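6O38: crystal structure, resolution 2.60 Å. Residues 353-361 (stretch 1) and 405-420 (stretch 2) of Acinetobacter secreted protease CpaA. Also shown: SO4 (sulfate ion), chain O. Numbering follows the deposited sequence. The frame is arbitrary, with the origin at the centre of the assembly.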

ATOM      1  N   ILE A 353       3.099 -20.390 -21.363  1.00 43.05           N
ATOM      2  CA  ILE A 353       3.748 -19.319 -20.615  1.00 42.15           C
ATOM      3  C   ILE A 353       5.254 -19.503 -20.735  1.00 42.68           C
ATOM      4  O   ILE A 353       5.763 -20.625 -20.617  1.00 42.88           O
ATOM      5  N   LYS A 354       5.963 -18.408 -20.985  1.00 44.42           N
ATOM      6  CA  LYS A 354       7.397 -18.428 -21.232  1.00 45.04           C
ATOM      7  C   LYS A 354       8.156 -17.821 -20.056  1.00 43.93           C
ATOM      8  O   LYS A 354       7.568 -17.286 -19.113  1.00 42.75           O
ATOM      9  N   ASN A 355       9.482 -17.929 -20.121  1.00 45.81           N
ATOM     10  CA  ASN A 355      10.338 -17.462 -19.036  1.00 44.99           C
ATOM     11  C   ASN A 355      10.166 -15.967 -18.805  1.00 44.60           C
ATOM     12  O   ASN A 355      10.208 -15.171 -19.748  1.00 45.48           O
ATOM     13  N   GLY A 356       9.975 -15.587 -17.543  1.00 43.28           N
ATOM     14  CA  GLY A 356       9.825 -14.196 -17.175  1.00 42.81           C
ATOM     15  C   GLY A 356       8.449 -13.615 -17.411  1.00 42.44           C
ATOM     16  O   GLY A 356       8.263 -12.409 -17.209  1.00 42.21           O
ATOM     17  N   GLU A 357       7.482 -14.425 -17.828  1.00 41.77           N
ATOM     18  CA  GLU A 357       6.163 -13.945 -18.211  1.00 41.63           C
ATOM     19  C   GLU A 357       5.184 -14.082 -17.051  1.00 40.18           C
ATOM     20  O   GLU A 357       5.233 -15.054 -16.291  1.00 39.60           O
ATOM     21  N   ASN A 358       4.297 -13.101 -16.927  1.00 39.89           N
ATOM     22  CA  ASN A 358       3.170 -13.151 -16.006  1.00 38.62           C
ATOM     23  C   ASN A 358       1.894 -13.330 -16.815  1.00 38.83           C
ATOM     24  O   ASN A 358       1.687 -12.632 -17.815  1.00 39.65           O
ATOM     25  N   ARG A 359       1.047 -14.265 -16.394  1.00 36.39           N
ATOM     26  CA  ARG A 359      -0.170 -14.563 -17.134  1.00 36.59           C
ATOM     27  C   ARG A 359      -1.328 -14.728 -16.166  1.00 35.27           C
ATOM     28  O   ARG A 359      -1.224 -15.480 -15.192  1.00 34.53           O
ATOM     29  N   ARG A 360      -2.424 -14.024 -16.434  1.00 35.45           N
ATOM     30  CA  ARG A 360      -3.621 -14.089 -15.609  1.00 34.25           C
ATOM     31  C   ARG A 360      -4.781 -14.630 -16.431  1.00 34.62           C
ATOM     32  O   ARG A 360      -4.948 -14.275 -17.602  1.00 35.65           O
ATOM     33  N   PHE A 361      -5.575 -15.499 -15.810  1.00 31.82           N
ATOM     34  CA  PHE A 361      -6.768 -16.057 -16.422  1.00 31.99           C
ATOM     35  C   PHE A 361      -7.947 -15.833 -15.487  1.00 30.85           C
ATOM     36  O   PHE A 361      -7.795 -15.838 -14.262  1.00 29.96           O
ATOM     37  N   THR A 405       5.155  -1.886 -11.948  1.00 43.50           N
ATOM     38  CA  THR A 405       4.148  -1.722 -12.992  1.00 42.91           C
ATOM     39  C   THR A 405       3.201  -2.915 -13.030  1.00 41.74           C
ATOM     40  O   THR A 405       1.978  -2.750 -13.105  1.00 40.94           O
ATOM     41  N   ASN A 406       3.753  -4.131 -12.983  1.00 41.58           N
ATOM     42  CA  ASN A 406       2.913  -5.324 -13.005  1.00 41.03           C
ATOM     43  C   ASN A 406       2.047  -5.414 -11.754  1.00 40.24           C
ATOM     44  O   ASN A 406       0.904  -5.883 -11.816  1.00 39.40           O
ATOM     45  N   LEU A 407       2.574  -4.977 -10.608  1.00 41.44           N
ATOM     46  CA  LEU A 407       1.769  -4.953  -9.392  1.00 40.73           C
ATOM     47  C   LEU A 407       0.638  -3.936  -9.503  1.00 40.49           C
ATOM     48  O   LEU A 407      -0.497  -4.214  -9.095  1.00 39.69           O
ATOM     49  N   THR A 408       0.931  -2.754 -10.050  1.00 40.54           N
ATOM     50  CA  THR A 408      -0.107  -1.746 -10.241  1.00 40.35           C
ATOM     51  C   THR A 408      -1.164  -2.225 -11.228  1.00 39.92           C
ATOM     52  O   THR A 408      -2.366  -2.039 -11.003  1.00 39.36           O
ATOM     53  N   ALA A 409      -0.734  -2.842 -12.331  1.00 39.68           N
ATOM     54  CA  ALA A 409      -1.682  -3.342 -13.320  1.00 39.47           C
ATOM     55  C   ALA A 409      -2.564  -4.441 -12.739  1.00 38.50           C
ATOM     56  O   ALA A 409      -3.777  -4.464 -12.977  1.00 38.00           O
ATOM     57  N   GLU A 410      -1.971  -5.359 -11.972  1.00 40.83           N
ATOM     58  CA  GLU A 410      -2.742  -6.464 -11.411  1.00 39.71           C
ATOM     59  C   GLU A 410      -3.737  -5.973 -10.367  1.00 39.01           C
ATOM     60  O   GLU A 410      -4.850  -6.502 -10.266  1.00 38.18           O
ATOM     61  N   ASN A 411      -3.356  -4.963  -9.580  1.00 39.82           N
ATOM     62  CA  ASN A 411      -4.280  -4.386  -8.610  1.00 39.38           C
ATOM     63  C   ASN A 411      -5.450  -3.679  -9.279  1.00 39.24           C
ATOM     64  O   ASN A 411      -6.502  -3.517  -8.651  1.00 38.71           O
ATOM     65  N   SER A 412      -5.293  -3.259 -10.532  1.00 36.94           N
ATOM     66  CA  SER A 412      -6.288  -2.452 -11.222  1.00 37.07           C
ATOM     67  C   SER A 412      -7.128  -3.250 -12.208  1.00 36.93           C
ATOM     68  O   SER A 412      -7.939  -2.655 -12.925  1.00 37.27           O
ATOM     69  N   ASN A 413      -6.952  -4.571 -12.265  1.00 36.87           N
ATOM     70  CA  ASN A 413      -7.578  -5.415 -13.283  1.00 37.05           C
ATOM     71  C   ASN A 413      -7.212  -4.955 -14.691  1.00 38.33           C
ATOM     72  O   ASN A 413      -7.996  -5.105 -15.631  1.00 39.03           O
ATOM     73  N   ALA A 414      -6.017  -4.388 -14.841  1.00 37.11           N
ATOM     74  CA  ALA A 414      -5.503  -4.023 -16.152  1.00 38.37           C
ATOM     75  C   ALA A 414      -4.976  -5.268 -16.852  1.00 38.53           C
ATOM     76  O   ALA A 414      -4.175  -6.018 -16.285  1.00 38.00           O
ATOM     77  N   ARG A 415      -5.427  -5.489 -18.084  1.00 38.33           N
ATOM     78  CA  ARG A 415      -5.143  -6.735 -18.794  1.00 38.70           C
ATOM     79  C   ARG A 415      -3.805  -6.654 -19.531  1.00 39.56           C
ATOM     80  O   ARG A 415      -3.716  -6.832 -20.745  1.00 40.85           O
ATOM     81  N   PHE A 416      -2.749  -6.380 -18.769  1.00 36.71           N
ATOM     82  CA  PHE A 416      -1.409  -6.404 -19.339  1.00 37.90           C
ATOM     83  C   PHE A 416      -0.387  -6.666 -18.243  1.00 37.73           C
ATOM     84  O   PHE A 416      -0.611  -6.347 -17.073  1.00 37.05           O
ATOM     85  N   TYR A 417       0.735  -7.255 -18.649  1.00 39.02           N
ATOM     86  CA  TYR A 417       1.924  -7.381 -17.822  1.00 39.06           C
ATOM     87  C   TYR A 417       3.136  -6.993 -18.653  1.00 40.00           C
ATOM     88  O   TYR A 417       3.161  -7.198 -19.869  1.00 40.32           O
ATOM     89  N   LEU A 418       4.141  -6.431 -17.990  1.00 41.75           N
ATOM     90  CA  LEU A 418       5.405  -6.121 -18.641  1.00 42.42           C
ATOM     91  C   LEU A 418       6.375  -7.277 -18.440  1.00 42.14           C
ATOM     92  O   LEU A 418       6.512  -7.795 -17.327  1.00 41.53           O
ATOM     93  N   ARG A 419       7.032  -7.685 -19.521  1.00 44.55           N
ATOM     94  CA  ARG A 419       8.046  -8.732 -19.487  1.00 44.68           C
ATOM     95  C   ARG A 419       9.300  -8.201 -20.161  1.00 45.96           C
ATOM     96  O   ARG A 419       9.253  -7.797 -21.327  1.00 46.50           O
ATOM     97  N   ASP A 420      10.414  -8.194 -19.433  1.00 49.34           N
ATOM     98  CA  ASP A 420      11.674  -7.748 -20.009  1.00 50.24           C
ATOM     99  C   ASP A 420      12.308  -8.908 -20.770  1.00 50.49           C
ATOM    100  O   ASP A 420      12.542  -9.983 -20.206  1.00 50.10           O
TER

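Polar groups can be buried between two chain segments provided each finds a partner, and this contact in the secreted protease CpaA illustrates the principle. The strands 358-361 and 416-420 run nearly antiparallel, yet no backbone-to-backbone hydrogen bond joins them; side chains and a water do the work. Arg360 (chi1 t, chi2 t, chi3 p) points toward stretch 2 and spends its guanidinium edge there: NH2 donates to Ala414 O (3.0 Å, nearly linear) and NH1 to Tyr417 OH (2.8 Å). Tyr417 OH in turn donates to Glu410 OE1 at a very short 2.5 Å, so a relay runs from arginine through tyrosine to carboxylate. Tyr417 (m) also offers a ring face to Asn358 (m), whose CB lies 3.6 Å from the ring centroid.

Asn358 ND2 donates a hydrogen bond to water 1 (2.7 Å to the water O), which donates to Gly356 O and Leu418 O, bridging the stretches. Asn406 (m) satisfies both ends of its amide on Leu418: OD1 accepts from Leu418 N (2.5 Å) and ND2 donates to Leu418 O (2.9 Å). At the other end, extended Arg419 (chi1 to chi3 t) sends NE to Asn355 O (3.0 Å), a turn carbonyl, while its NH1 bonds weakly to sulfate O1 (3.2 Å).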

ATOM      1  CB  ILE A 353       3.297 -19.295 -19.143  1.00 40.37           C
ATOM      2  CG1 ILE A 353       4.041 -18.200 -18.375  1.00 39.57           C
ATOM      3  CG2 ILE A 353       3.492 -20.655 -18.486  1.00 39.92           C
ATOM      4  CD1 ILE A 353       3.437 -17.883 -17.030  1.00 37.98           C
ATOM      5  CB  LYS A 354       7.710 -17.690 -22.538  1.00 46.34           C
ATOM      6  CG  LYS A 354       7.051 -18.334 -23.750  1.00 47.71           C
ATOM      7  CD  LYS A 354       7.355 -17.592 -25.038  1.00 49.09           C
ATOM      8  CE  LYS A 354       6.478 -16.356 -25.171  1.00 48.73           C
ATOM      9  NZ  LYS A 354       6.604 -15.722 -26.513  1.00 49.96           N
ATOM     10  CB  ASN A 355      11.801 -17.781 -19.345  1.00 45.96           C
ATOM     11  CG  ASN A 355      12.740 -17.334 -18.241  1.00 45.34           C
ATOM     12  OD1 ASN A 355      12.415 -17.426 -17.058  1.00 44.22           O
ATOM     13  ND2 ASN A 355      13.915 -16.848 -18.625  1.00 46.32           N
ATOM     14  CB  GLU A 357       5.639 -14.714 -19.427  1.00 42.83           C
ATOM     15  CG  GLU A 357       4.473 -14.041 -20.133  1.00 43.20           C
ATOM     16  CD  GLU A 357       4.057 -14.767 -21.400  1.00 44.52           C
ATOM     17  OE1 GLU A 357       4.732 -15.752 -21.772  1.00 45.36           O
ATOM     18  OE2 GLU A 357       3.058 -14.352 -22.026  1.00 44.48           O
ATOM     19  CB  ASN A 358       3.087 -11.878 -15.160  1.00 37.88           C
ATOM     20  CG  ASN A 358       4.175 -11.801 -14.108  1.00 37.49           C
ATOM     21  OD1 ASN A 358       3.940 -12.095 -12.936  1.00 36.44           O
ATOM     22  ND2 ASN A 358       5.372 -11.400 -14.521  1.00 38.28           N
ATOM     23  CB  ARG A 359      -0.016 -15.833 -17.980  1.00 37.72           C
ATOM     24  CG  ARG A 359       0.985 -15.703 -19.108  1.00 39.12           C
ATOM     25  CD  ARG A 359       0.340 -15.093 -20.335  1.00 39.81           C
ATOM     26  NE  ARG A 359      -0.687 -15.955 -20.908  1.00 39.94           N
ATOM     27  CZ  ARG A 359      -0.473 -16.817 -21.893  1.00 41.10           C
ATOM     28  NH1 ARG A 359       0.736 -16.941 -22.422  1.00 42.27           N
ATOM     29  NH2 ARG A 359      -1.472 -17.552 -22.352  1.00 41.21           N
ATOM     30  CB  ARG A 360      -3.987 -12.716 -15.025  1.00 33.71           C
ATOM     31  CG  ARG A 360      -5.204 -12.752 -14.105  1.00 32.63           C
ATOM     32  CD  ARG A 360      -5.386 -11.457 -13.327  1.00 32.28           C
ATOM     33  NE  ARG A 360      -5.883 -10.371 -14.165  1.00 33.23           N
ATOM     34  CZ  ARG A 360      -5.131  -9.371 -14.613  1.00 34.14           C
ATOM     35  NH1 ARG A 360      -3.843  -9.317 -14.298  1.00 34.26           N
ATOM     36  NH2 ARG A 360      -5.665  -8.426 -15.373  1.00 34.97           N
ATOM     37  CB  PHE A 361      -6.602 -17.555 -16.721  1.00 32.51           C
ATOM     38  CG  PHE A 361      -5.398 -17.877 -17.563  1.00 33.68           C
ATOM     39  CD1 PHE A 361      -4.165 -18.118 -16.975  1.00 33.98           C
ATOM     40  CD2 PHE A 361      -5.497 -17.938 -18.943  1.00 34.61           C
ATOM     41  CE1 PHE A 361      -3.057 -18.414 -17.749  1.00 35.17           C
ATOM     42  CE2 PHE A 361      -4.393 -18.233 -19.722  1.00 35.73           C
ATOM     43  CZ  PHE A 361      -3.172 -18.472 -19.123  1.00 36.01           C
ATOM     44  CB  THR A 405       4.823  -1.525 -14.349  1.00 43.62           C
ATOM     45  OG1 THR A 405       5.762  -0.447 -14.265  1.00 44.83           O
ATOM     46  CG2 THR A 405       3.785  -1.203 -15.415  1.00 43.32           C
ATOM     47  CB  ASN A 406       3.775  -6.577 -13.153  1.00 40.78           C
ATOM     48  CG  ASN A 406       4.437  -6.669 -14.513  1.00 41.22           C
ATOM     49  OD1 ASN A 406       3.959  -6.092 -15.490  1.00 41.65           O
ATOM     50  ND2 ASN A 406       5.542  -7.402 -14.585  1.00 41.20           N
ATOM     51  CB  LEU A 407       2.650  -4.648  -8.182  1.00 41.41           C
ATOM     52  CG  LEU A 407       1.911  -4.451  -6.855  1.00 40.98           C
ATOM     53  CD1 LEU A 407       1.268  -5.753  -6.402  1.00 39.84           C
ATOM     54  CD2 LEU A 407       2.847  -3.911  -5.787  1.00 41.97           C
ATOM     55  CB  THR A 408       0.519  -0.435 -10.720  1.00 41.19           C
ATOM     56  OG1 THR A 408       1.486   0.012  -9.762  1.00 41.75           O
ATOM     57  CG2 THR A 408      -0.547   0.637 -10.895  1.00 41.13           C
ATOM     58  CB  ALA A 409      -0.935  -3.853 -14.552  1.00 40.15           C
ATOM     59  CB  GLU A 410      -1.797  -7.505 -10.812  1.00 39.54           C
ATOM     60  CG  GLU A 410      -2.474  -8.798 -10.396  1.00 38.52           C
ATOM     61  CD  GLU A 410      -1.477  -9.891 -10.063  1.00 38.64           C
ATOM     62  OE1 GLU A 410      -0.732 -10.312 -10.974  1.00 39.34           O
ATOM     63  OE2 GLU A 410      -1.437 -10.326  -8.893  1.00 38.44           O
ATOM     64  CB  ASN A 411      -3.546  -3.404  -7.696  1.00 40.28           C
ATOM     65  CG  ASN A 411      -2.623  -4.097  -6.714  1.00 40.65           C
ATOM     66  OD1 ASN A 411      -2.811  -5.269  -6.388  1.00 39.84           O
ATOM     67  ND2 ASN A 411      -1.620  -3.371  -6.234  1.00 41.71           N
ATOM     68  CB  SER A 412      -5.605  -1.294 -11.958  1.00 38.11           C
ATOM     69  OG  SER A 412      -4.920  -0.448 -11.051  1.00 38.40           O
ATOM     70  CB  ASN A 413      -9.100  -5.471 -13.115  1.00 36.63           C
ATOM     71  CG  ASN A 413      -9.518  -5.963 -11.743  1.00 35.72           C
ATOM     72  OD1 ASN A 413      -8.996  -6.960 -11.242  1.00 35.22           O
ATOM     73  ND2 ASN A 413     -10.463  -5.264 -11.127  1.00 35.69           N
ATOM     74  CB  ALA A 414      -4.402  -2.972 -16.027  1.00 38.95           C
ATOM     75  CB  ARG A 415      -6.281  -7.063 -19.753  1.00 39.79           C
ATOM     76  CG  ARG A 415      -7.630  -7.256 -19.080  1.00 39.13           C
ATOM     77  CD  ARG A 415      -8.596  -7.993 -19.990  1.00 40.26           C
ATOM     78  NE  ARG A 415      -9.954  -8.001 -19.458  1.00 39.83           N
ATOM     79  CZ  ARG A 415     -10.867  -7.073 -19.727  1.00 40.67           C
ATOM     80  NH1 ARG A 415     -10.570  -6.060 -20.530  1.00 42.11           N
ATOM     81  NH2 ARG A 415     -12.080  -7.159 -19.199  1.00 39.84           N
ATOM     82  CB  PHE A 416      -1.077  -5.100 -20.078  1.00 39.18           C
ATOM     83  CG  PHE A 416      -0.564  -4.002 -19.186  1.00 39.31           C
ATOM     84  CD1 PHE A 416      -1.439  -3.209 -18.464  1.00 38.77           C
ATOM     85  CD2 PHE A 416       0.796  -3.753 -19.084  1.00 40.01           C
ATOM     86  CE1 PHE A 416      -0.969  -2.195 -17.651  1.00 39.05           C
ATOM     87  CE2 PHE A 416       1.272  -2.742 -18.269  1.00 40.30           C
ATOM     88  CZ  PHE A 416       0.387  -1.961 -17.552  1.00 39.87           C
ATOM     89  CB  TYR A 417       2.123  -8.806 -17.284  1.00 38.05           C
ATOM     90  CG  TYR A 417       1.142  -9.246 -16.223  1.00 36.86           C
ATOM     91  CD1 TYR A 417       1.299  -8.855 -14.900  1.00 36.77           C
ATOM     92  CD2 TYR A 417       0.080 -10.084 -16.537  1.00 35.88           C
ATOM     93  CE1 TYR A 417       0.412  -9.267 -13.923  1.00 35.65           C
ATOM     94  CE2 TYR A 417      -0.811 -10.502 -15.567  1.00 34.81           C
ATOM     95  CZ  TYR A 417      -0.640 -10.092 -14.263  1.00 34.66           C
ATOM     96  OH  TYR A 417      -1.527 -10.508 -13.296  1.00 33.74           O
ATOM     97  CB  LEU A 418       6.003  -4.823 -18.097  1.00 42.81           C
ATOM     98  CG  LEU A 418       5.269  -3.529 -18.450  1.00 43.29           C
ATOM     99  CD1 LEU A 418       6.102  -2.323 -18.048  1.00 43.79           C
ATOM    100  CD2 LEU A 418       4.929  -3.483 -19.933  1.00 44.03           C
ATOM    101  CB  ARG A 419       7.546 -10.003 -20.182  1.00 43.99           C
ATOM    102  CG  ARG A 419       8.628 -11.005 -20.548  1.00 44.43           C
ATOM    103  CD  ARG A 419       8.005 -12.308 -21.030  1.00 43.71           C
ATOM    104  NE  ARG A 419       8.983 -13.216 -21.621  1.00 44.32           N
ATOM    105  CZ  ARG A 419       9.129 -13.408 -22.928  1.00 44.84           C
ATOM    106  NH1 ARG A 419      10.045 -14.255 -23.377  1.00 45.47           N
ATOM    107  NH2 ARG A 419       8.355 -12.759 -23.788  1.00 44.85           N
ATOM    108  CB  ASP A 420      12.612  -7.193 -18.932  1.00 50.51           C
ATOM    109  CG  ASP A 420      13.284  -8.274 -18.107  1.00 50.37           C
ATOM    110  OD1 ASP A 420      12.571  -9.108 -17.511  1.00 49.56           O
ATOM    111  OD2 ASP A 420      14.533  -8.292 -18.064  1.00 51.19           O
TER
HETATM  112  S   SO4 O 603      10.971 -16.523 -25.593  0.68 51.73           S
HETATM  113  O1  SO4 O 603      10.233 -15.505 -26.335  0.68 51.73           O
HETATM  114  O2  SO4 O 603      10.550 -17.849 -26.035  0.68 51.73           O
HETATM  115  O3  SO4 O 603      12.402 -16.361 -25.836  0.68 51.73           O
HETATM  116  O4  SO4 O 603      10.702 -16.379 -24.165  0.68 51.73           O
HETATM  117  O   HOH W   1       5.807 -10.765 -17.083  1.00 39.36           O